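Local coordinates for protein malate dehydrogenase (Pyrococcus horikoshii, PDB 1V9N) that catalyses the reversible NAD-dependent oxidation of (S)-malate to oxaloacetate, working as a homodimer of the LDH2/MDH2 oxidoreductase family, at residues A[82-90]-A[104-112]. Numbering follows the deposited sequence.
Sequences REGPSYALI and SMKLAIKKA
Lys111 reaches the hairpin because its CG stands anti to the carbonyl carbon and its chain, straight through CD and CE, bends only at the last torsion, chi4 -66°. That final turn sets NZ between two oxygens. Glu83 comes to meet it with CG anti to the backbone N and the chain extended, and its OE2 forms a salt bridge with Lys111 NZ at 2.9 Å, the ammonium approaching on the anti side of the carboxylate and 33° out of its plane. The second acceptor is Gly84 O, 2.6 Å from Lys111 NZ, with a C=O...N angle of 155°. Gly84 opens the type I turn that ends at Tyr87, so the lysine grips the hairpin where it reverses. Lysine suits this place because its methylenes also pack along the turn: CB lies 3.4 Å from Pro85 O, CD runs beside Ser86, and CE approaches Tyr87 O. Replacing Lys111 by alanine would remove the ammonium, and Glu83 would probably lose its ionic mate, Gly84 O this donor, and the turn its packing beside Pro85 O and Tyr87 O. One helical turn back, Leu107 supplies a branched apolar end: its CD2 rests on Ala88 CB at 3.6 Å and more loosely near Ile90 CD1. The small methyl of Ala88 is consistent with the helix axis lying 9.0 Å from that of strand 87-90. Ser104 meets Ile90 CG1 while its OG is bonded to Val100 O, a turn earlier in the helix. Strand 87-91, helix 97-115 and parallel strand 117-125 form a beta-alpha-beta unit, in which the helix runs nearly antiparallel to the first strand. The side chain of Tyr87 leaves the strand away from the helix, and its ring meets that of Phe290 of the second subunit, placing strand 87-91 between helix 97-115 and the dimer partner.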
ATOM      1  N   ARG A  82       0.874  -2.628  25.109  1.00 20.93           N
ATOM      2  CA  ARG A  82       1.563  -1.337  25.142  1.00 20.97           C
ATOM      3  C   ARG A  82       0.535  -0.321  24.673  1.00 20.80           C
ATOM      4  O   ARG A  82      -0.341  -0.647  23.869  1.00 17.86           O
ATOM      5  CB  ARG A  82       2.769  -1.310  24.184  1.00 20.78           C
ATOM      6  CG  ARG A  82       3.946  -2.218  24.564  1.00 21.80           C
ATOM      7  CD  ARG A  82       4.544  -1.847  25.918  1.00 23.56           C
ATOM      8  NE  ARG A  82       5.096  -0.496  25.938  1.00 26.36           N
ATOM      9  CZ  ARG A  82       6.253  -0.148  25.381  1.00 27.49           C
ATOM     10  NH1 ARG A  82       6.993  -1.050  24.755  1.00 30.54           N
ATOM     11  NH2 ARG A  82       6.667   1.109  25.444  1.00 27.79           N
ATOM     12  N   GLU A  83       0.635   0.910  25.158  1.00 20.53           N
ATOM     13  CA  GLU A  83      -0.329   1.914  24.754  1.00 21.31           C
ATOM     14  C   GLU A  83       0.159   3.340  24.938  1.00 22.06           C
ATOM     15  O   GLU A  83       1.024   3.625  25.775  1.00 21.16           O
ATOM     16  CB  GLU A  83      -1.643   1.702  25.519  1.00 24.30           C
ATOM     17  CG  GLU A  83      -2.696   2.784  25.293  1.00 28.32           C
ATOM     18  CD  GLU A  83      -4.033   2.444  25.930  1.00 30.51           C
ATOM     19  OE1 GLU A  83      -4.057   2.077  27.124  1.00 30.40           O
ATOM     20  OE2 GLU A  83      -5.064   2.548  25.234  1.00 31.01           O
ATOM     21  N   GLY A  84      -0.396   4.220  24.117  1.00 20.23           N
ATOM     22  CA  GLY A  84      -0.073   5.630  24.162  1.00 20.39           C
ATOM     23  C   GLY A  84      -1.319   6.379  23.721  1.00 21.11           C
ATOM     24  O   GLY A  84      -2.291   5.755  23.308  1.00 20.02           O
ATOM     25  N   PRO A  85      -1.329   7.715  23.798  1.00 22.26           N
ATOM     26  CA  PRO A  85      -2.506   8.482  23.387  1.00 22.22           C
ATOM     27  C   PRO A  85      -2.950   8.192  21.949  1.00 21.00           C
ATOM     28  O   PRO A  85      -4.141   8.262  21.632  1.00 19.12           O
ATOM     29  CB  PRO A  85      -2.049   9.926  23.578  1.00 23.99           C
ATOM     30  CG  PRO A  85      -1.124   9.816  24.772  1.00 25.67           C
ATOM     31  CD  PRO A  85      -0.313   8.591  24.411  1.00 24.52           C
ATOM     32  N   SER A  86      -1.996   7.856  21.085  1.00 19.74           N
ATOM     33  CA  SER A  86      -2.306   7.578  19.683  1.00 19.22           C
ATOM     34  C   SER A  86      -2.028   6.158  19.189  1.00 18.52           C
ATOM     35  O   SER A  86      -2.052   5.911  17.983  1.00 17.58           O
ATOM     36  CB  SER A  86      -1.568   8.573  18.780  1.00 19.60           C
ATOM     37  OG  SER A  86      -2.085   9.882  18.943  1.00 20.05           O
ATOM     38  N   TYR A  87      -1.767   5.220  20.093  1.00 17.17           N
ATOM     39  CA  TYR A  87      -1.507   3.851  19.654  1.00 16.82           C
ATOM     40  C   TYR A  87      -1.739   2.819  20.740  1.00 17.63           C
ATOM     41  O   TYR A  87      -1.861   3.149  21.925  1.00 15.79           O
ATOM     42  CB  TYR A  87      -0.063   3.716  19.153  1.00 15.62           C
ATOM     43  CG  TYR A  87       0.949   3.477  20.254  1.00 19.98           C
ATOM     44  CD1 TYR A  87       1.222   2.184  20.705  1.00 21.18           C
ATOM     45  CD2 TYR A  87       1.596   4.544  20.883  1.00 19.23           C
ATOM     46  CE1 TYR A  87       2.111   1.959  21.757  1.00 20.04           C
ATOM     47  CE2 TYR A  87       2.484   4.329  21.934  1.00 20.83           C
ATOM     48  CZ  TYR A  87       2.737   3.033  22.364  1.00 21.30           C
ATOM     49  OH  TYR A  87       3.622   2.806  23.390  1.00 23.29           O
ATOM     50  N   ALA A  88      -1.803   1.562  20.318  1.00 16.68           N
ATOM     51  CA  ALA A  88      -1.968   0.450  21.234  1.00 17.67           C
ATOM     52  C   ALA A  88      -1.553  -0.860  20.568  1.00 19.29           C
ATOM     53  O   ALA A  88      -1.701  -1.038  19.350  1.00 18.79           O
ATOM     54  CB  ALA A  88      -3.410   0.362  21.711  1.00 17.54           C
ATOM     55  N   LEU A  89      -0.993  -1.755  21.371  1.00 17.68           N
ATOM     56  CA  LEU A  89      -0.596  -3.074  20.904  1.00 18.72           C
ATOM     57  C   LEU A  89      -1.526  -4.007  21.674  1.00 17.77           C
ATOM     58  O   LEU A  89      -1.513  -4.041  22.902  1.00 16.87           O
ATOM     59  CB  LEU A  89       0.873  -3.354  21.231  1.00 17.02           C
ATOM     60  CG  LEU A  89       1.357  -4.796  21.042  1.00 21.98           C
ATOM     61  CD1 LEU A  89       0.991  -5.302  19.657  1.00 20.03           C
ATOM     62  CD2 LEU A  89       2.866  -4.850  21.256  1.00 18.09           C
ATOM     63  N   ILE A  90      -2.342  -4.749  20.940  1.00 17.22           N
ATOM     64  CA  ILE A  90      -3.332  -5.640  21.529  1.00 17.83           C
ATOM     65  C   ILE A  90      -3.034  -7.123  21.308  1.00 18.69           C
ATOM     66  O   ILE A  90      -2.503  -7.506  20.267  1.00 15.63           O
ATOM     67  CB  ILE A  90      -4.729  -5.370  20.892  1.00 20.15           C
ATOM     68  CG1 ILE A  90      -5.134  -3.904  21.079  1.00 21.22           C
ATOM     69  CG2 ILE A  90      -5.758  -6.339  21.442  1.00 19.44           C
ATOM     70  CD1 ILE A  90      -5.220  -3.444  22.512  1.00 24.49           C
ATOM     71  N   SER A 104     -10.463  -3.557  18.340  1.00 14.82           N
ATOM     72  CA  SER A 104      -9.226  -2.867  18.003  1.00 15.35           C
ATOM     73  C   SER A 104      -9.516  -1.610  17.183  1.00 16.28           C
ATOM     74  O   SER A 104      -8.928  -0.556  17.425  1.00 15.34           O
ATOM     75  CB  SER A 104      -8.296  -3.783  17.205  1.00 14.55           C
ATOM     76  OG  SER A 104      -7.791  -4.830  18.008  1.00 13.60           O
HETATM   77  N   MSE A 105     -10.422  -1.719  16.216  1.00 16.69           N
HETATM   78  CA  MSE A 105     -10.753  -0.571  15.379  1.00 18.80           C
HETATM   79  C   MSE A 105     -11.509   0.489  16.179  1.00 18.23           C
HETATM   80  O   MSE A 105     -11.307   1.679  15.965  1.00 18.09           O
HETATM   81  CB  MSE A 105     -11.573  -1.002  14.155  1.00 21.66           C
HETATM   82  CG  MSE A 105     -11.929   0.149  13.216  1.00 25.19           C
HETATM   83 SE   MSE A 105     -10.391   1.241  12.672  1.00 32.89          SE
HETATM   84  CE  MSE A 105      -9.936   0.349  11.021  1.00 25.56           C
ATOM     85  N   LYS A 106     -12.380   0.057  17.088  1.00 18.50           N
ATOM     86  CA  LYS A 106     -13.121   0.995  17.932  1.00 17.68           C
ATOM     87  C   LYS A 106     -12.124   1.820  18.750  1.00 17.24           C
ATOM     88  O   LYS A 106     -12.301   3.020  18.928  1.00 17.21           O
ATOM     89  CB  LYS A 106     -14.060   0.249  18.891  1.00 18.21           C
ATOM     90  CG  LYS A 106     -15.373  -0.207  18.277  1.00 22.42           C
ATOM     91  CD  LYS A 106     -16.242   0.990  17.897  1.00 26.51           C
ATOM     92  CE  LYS A 106     -17.574   0.551  17.300  1.00 30.40           C
ATOM     93  NZ  LYS A 106     -18.475   1.709  17.005  1.00 32.45           N
ATOM     94  N   LEU A 107     -11.073   1.172  19.243  1.00 16.05           N
ATOM     95  CA  LEU A 107     -10.058   1.868  20.033  1.00 16.41           C
ATOM     96  C   LEU A 107      -9.258   2.841  19.167  1.00 16.24           C
ATOM     97  O   LEU A 107      -8.928   3.944  19.605  1.00 15.71           O
ATOM     98  CB  LEU A 107      -9.108   0.866  20.698  1.00 16.64           C
ATOM     99  CG  LEU A 107      -7.963   1.474  21.514  1.00 19.30           C
ATOM    100  CD1 LEU A 107      -8.531   2.265  22.697  1.00 19.78           C
ATOM    101  CD2 LEU A 107      -7.044   0.363  22.008  1.00 19.50           C
ATOM    102  N   ALA A 108      -8.939   2.430  17.943  1.00 15.03           N
ATOM    103  CA  ALA A 108      -8.193   3.299  17.036  1.00 13.16           C
ATOM    104  C   ALA A 108      -9.019   4.558  16.729  1.00 14.43           C
ATOM    105  O   ALA A 108      -8.489   5.664  16.701  1.00 13.68           O
ATOM    106  CB  ALA A 108      -7.866   2.552  15.743  1.00 13.38           C
ATOM    107  N   ILE A 109     -10.316   4.376  16.495  1.00 14.92           N
ATOM    108  CA  ILE A 109     -11.210   5.496  16.205  1.00 15.93           C
ATOM    109  C   ILE A 109     -11.262   6.450  17.403  1.00 18.69           C
ATOM    110  O   ILE A 109     -11.226   7.668  17.236  1.00 17.68           O
ATOM    111  CB  ILE A 109     -12.635   4.977  15.867  1.00 17.48           C
ATOM    112  CG1 ILE A 109     -12.618   4.308  14.487  1.00 15.56           C
ATOM    113  CG2 ILE A 109     -13.657   6.121  15.904  1.00 17.37           C
ATOM    114  CD1 ILE A 109     -13.864   3.489  14.174  1.00 18.11           C
ATOM    115  N   LYS A 110     -11.327   5.895  18.612  1.00 18.40           N
ATOM    116  CA  LYS A 110     -11.371   6.713  19.821  1.00 20.51           C
ATOM    117  C   LYS A 110     -10.101   7.552  19.966  1.00 20.04           C
ATOM    118  O   LYS A 110     -10.161   8.743  20.267  1.00 18.34           O
ATOM    119  CB  LYS A 110     -11.542   5.829  21.059  1.00 23.66           C
ATOM    120  CG  LYS A 110     -11.671   6.609  22.359  1.00 27.35           C
ATOM    121  CD  LYS A 110     -11.940   5.681  23.534  1.00 33.03           C
ATOM    122  CE  LYS A 110     -12.293   6.463  24.795  1.00 36.71           C
ATOM    123  NZ  LYS A 110     -12.730   5.564  25.907  1.00 39.72           N
ATOM    124  N   LYS A 111      -8.949   6.930  19.745  1.00 18.90           N
ATOM    125  CA  LYS A 111      -7.689   7.642  19.860  1.00 16.65           C
ATOM    126  C   LYS A 111      -7.555   8.739  18.801  1.00 17.30           C
ATOM    127  O   LYS A 111      -7.078   9.828  19.095  1.00 17.65           O
ATOM    128  CB  LYS A 111      -6.523   6.652  19.779  1.00 17.99           C
ATOM    129  CG  LYS A 111      -6.399   5.759  21.031  1.00 17.79           C
ATOM    130  CD  LYS A 111      -5.198   4.826  20.957  1.00 17.22           C
ATOM    131  CE  LYS A 111      -5.061   3.985  22.229  1.00 19.52           C
ATOM    132  NZ  LYS A 111      -4.735   4.810  23.435  1.00 16.21           N
ATOM    133  N   ALA A 112      -7.982   8.453  17.576  1.00 16.29           N
ATOM    134  CA  ALA A 112      -7.912   9.431  16.494  1.00 16.43           C
ATOM    135  C   ALA A 112      -8.810  10.620  16.839  1.00 17.43           C
ATOM    136  O   ALA A 112      -8.428  11.786  16.698  1.00 16.71           O
ATOM    137  CB  ALA A 112      -8.374   8.783  15.175  1.00 11.14           C
TER